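Long-range contact in octaprenyl Pyrophosphate Synthase (Helicobacter pylori, PDB 3TC1), which probably condenses isopentenyl diphosphate units in turn onto an allylic primer such as farnesyl diphosphate, making the C40 chain of octaprenyl diphosphate: residues D200-I205 and T226-L231. Residues are numbered along the deposited sequence; the frame is centred on the assembly and turned at random.
With MG (magnesium ion), chain D.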
loop_
_atom_site.group_PDB
_atom_site.type_symbol
_atom_site.label_atom_id
_atom_site.label_comp_id
_atom_site.label_asym_id
_atom_site.label_seq_id
_atom_site.Cartn_x
_atom_site.Cartn_y
_atom_site.Cartn_z
ATOM N N ASP B 200 0.239 -25.551 0.361
ATOM C CA ASP B 200 0.290 -24.775 -0.866
ATOM C C ASP B 200 1.663 -24.947 -1.509
ATOM O O ASP B 200 1.771 -25.122 -2.722
ATOM C CB ASP B 200 0.040 -23.301 -0.592
ATOM C CG ASP B 200 0.102 -22.479 -1.848
ATOM O OD1 ASP B 200 -0.844 -22.563 -2.662
ATOM O OD2 ASP B 200 1.109 -21.766 -2.024
ATOM N N ASP B 201 2.712 -24.904 -0.694
ATOM C CA ASP B 201 4.063 -25.084 -1.220
ATOM C C ASP B 201 4.197 -26.510 -1.748
ATOM O O ASP B 201 4.891 -26.763 -2.733
ATOM C CB ASP B 201 5.107 -24.843 -0.123
ATOM C CG ASP B 201 5.240 -23.372 0.250
ATOM O OD1 ASP B 201 4.596 -22.529 -0.415
ATOM O OD2 ASP B 201 5.997 -23.060 1.203
ATOM N N LEU B 202 3.517 -27.444 -1.090
ATOM C CA LEU B 202 3.569 -28.838 -1.500
ATOM C C LEU B 202 2.902 -29.007 -2.868
ATOM O O LEU B 202 3.447 -29.663 -3.756
ATOM C CB LEU B 202 2.882 -29.713 -0.445
ATOM C CG LEU B 202 2.950 -31.231 -0.633
ATOM C CD1 LEU B 202 4.400 -31.668 -0.768
ATOM C CD2 LEU B 202 2.294 -31.922 0.556
ATOM N N LEU B 203 1.735 -28.392 -3.041
ATOM C CA LEU B 203 0.994 -28.469 -4.295
ATOM C C LEU B 203 1.711 -27.836 -5.486
ATOM O O LEU B 203 1.298 -28.012 -6.636
ATOM C CB LEU B 203 -0.393 -27.849 -4.123
ATOM C CG LEU B 203 -1.330 -28.687 -3.246
ATOM C CD1 LEU B 203 -2.647 -27.953 -3.030
ATOM C CD2 LEU B 203 -1.561 -30.040 -3.915
ATOM N N ASP B 204 2.790 -27.106 -5.223
ATOM C CA ASP B 204 3.545 -26.494 -6.305
ATOM C C ASP B 204 4.433 -27.535 -6.958
ATOM O O ASP B 204 4.787 -27.421 -8.135
ATOM C CB ASP B 204 4.446 -25.371 -5.787
ATOM C CG ASP B 204 5.248 -24.702 -6.906
ATOM O OD1 ASP B 204 4.636 -24.086 -7.805
ATOM O OD2 ASP B 204 6.492 -24.788 -6.895
ATOM N N ILE B 205 4.789 -28.561 -6.195
ATOM C CA ILE B 205 5.686 -29.582 -6.722
ATOM C C ILE B 205 5.163 -31.004 -6.766
ATOM O O ILE B 205 5.908 -31.930 -7.076
ATOM C CB ILE B 205 7.028 -29.560 -5.957
ATOM C CG1 ILE B 205 6.787 -29.650 -4.443
ATOM C CG2 ILE B 205 7.780 -28.287 -6.294
ATOM C CD1 ILE B 205 6.522 -31.053 -3.930
ATOM N N THR B 226 11.298 -23.523 -0.755
ATOM C CA THR B 226 10.213 -23.975 0.110
ATOM C C THR B 226 10.561 -25.232 0.907
ATOM O O THR B 226 11.595 -25.856 0.672
ATOM C CB THR B 226 8.931 -24.215 -0.715
ATOM O OG1 THR B 226 9.185 -25.194 -1.729
ATOM C CG2 THR B 226 8.496 -22.919 -1.400
ATOM N N LEU B 227 9.689 -25.600 1.843
ATOM C CA LEU B 227 9.936 -26.765 2.698
ATOM C C LEU B 227 10.410 -28.026 1.967
ATOM O O LEU B 227 11.375 -28.655 2.384
ATOM C CB LEU B 227 8.690 -27.085 3.541
ATOM C CG LEU B 227 8.928 -28.085 4.684
ATOM C CD1 LEU B 227 10.110 -27.625 5.536
ATOM C CD2 LEU B 227 7.669 -28.214 5.535
ATOM N N PRO B 228 9.731 -28.422 0.874
ATOM C CA PRO B 228 10.184 -29.624 0.168
ATOM C C PRO B 228 11.673 -29.558 -0.186
ATOM O O PRO B 228 12.405 -30.528 -0.013
ATOM C CB PRO B 228 9.304 -29.641 -1.080
ATOM C CG PRO B 228 8.030 -29.018 -0.595
ATOM C CD PRO B 228 8.527 -27.861 0.240
ATOM N N TYR B 229 12.113 -28.405 -0.682
ATOM C CA TYR B 229 13.508 -28.214 -1.075
ATOM C C TYR B 229 14.436 -28.196 0.130
ATOM O O TYR B 229 15.563 -28.687 0.064
ATOM C CB TYR B 229 13.640 -26.913 -1.879
ATOM C CG TYR B 229 12.953 -26.996 -3.225
ATOM C CD1 TYR B 229 13.610 -27.536 -4.336
ATOM C CD2 TYR B 229 11.629 -26.583 -3.380
ATOM C CE1 TYR B 229 12.964 -27.661 -5.567
ATOM C CE2 TYR B 229 10.972 -26.707 -4.609
ATOM C CZ TYR B 229 11.647 -27.245 -5.695
ATOM O OH TYR B 229 11.006 -27.354 -6.909
ATOM N N LEU B 230 13.958 -27.625 1.233
ATOM C CA LEU B 230 14.742 -27.572 2.459
ATOM C C LEU B 230 14.948 -28.985 3.013
ATOM O O LEU B 230 16.065 -29.373 3.355
ATOM C CB LEU B 230 14.023 -26.700 3.495
ATOM C CG LEU B 230 14.024 -25.211 3.128
ATOM C CD1 LEU B 230 12.930 -24.469 3.878
ATOM C CD2 LEU B 230 15.412 -24.639 3.438
ATOM N N LEU B 231 13.864 -29.749 3.099
ATOM C CA LEU B 231 13.941 -31.117 3.610
ATOM C C LEU B 231 14.783 -31.997 2.684
ATOM O O LEU B 231 15.548 -32.845 3.145
ATOM C CB LEU B 231 12.532 -31.702 3.768
ATOM C CG LEU B 231 11.637 -31.018 4.811
ATOM C CD1 LEU B 231 10.264 -31.667 4.824
ATOM C CD2 LEU B 231 12.287 -31.122 6.189
HETATM MG MG MG D . 2.147 -21.426 -3.977
HETATM O O HOH W 1 1.554 -23.732 -4.708
HETATM O O HOH W 2 0.280 -20.825 -5.163
HETATM O O HOH W 3 7.156 -25.418 -3.396
HETATM O O HOH W 4 4.072 -22.048 -2.978
HETATM O O HOH W 5 9.219 -25.357 -7.445
HETATM O O HOH W 6 3.542 -20.985 -5.823
HETATM O O HOH W 7 2.645 -19.219 -2.901
#
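Ile205 of helix 182-205 reaches both Pro228 and Tyr229 in the first turn of helix 227-233. Its CG1 branch lies 4.1 Å from CG of Pro228, crossing the pyrrolidine ring at a slant, while the CG2 methyl comes obliquely to the tyrosine ring near its hydroxyl, 3.9 Å from CE2 of Tyr229. Chi1 of 53° sets CG1 between the backbone N and the carbonyl carbon, which turns the two branches onto different neighbours. Leu202 adds a looser apolar touch through CD1 at Pro228, and Phe263 of helix 253-265 packs against Ile205, Pro228 and Tyr229. The short helix axes pass 10.0 Å apart at 78°, nearly perpendicular.

Thr226, at the N-cap position of helix 227-233 but making no capping bond with its side chain, rests its CG2 methyl against the carboxylate of Asp201, 3.6 Å from OD2. That oxygen takes its hydrogen bond elsewhere, from Tyr155.

Asp200, Asp201 and Asp204 have the spacing of the second aspartate-rich motif, DDxxD, of the all-helical trans-prenyltransferase fold, where such motifs bind magnesium and diphosphate. Here Asp200 grips the magnesium ion through OD2 at 2.2 Å, and five waters complete six ligands; one of these donates to OD1 of Asp201, putting that residue in the second shell.

No direct hydrogen bond joins residues 200-205 to 226-231; two waters bridge them instead. One molecule donates to the backbone O of Asp201 and accepts from OG1 of Thr226, 2.6 Å away. Another donates to OD2 of Asp204 and sits 2.7 Å from OH of Tyr229. Asp204 is further anchored by the backbone N atoms of Ser218 and Asp219, and Phe220 stacks on the Tyr229 ring.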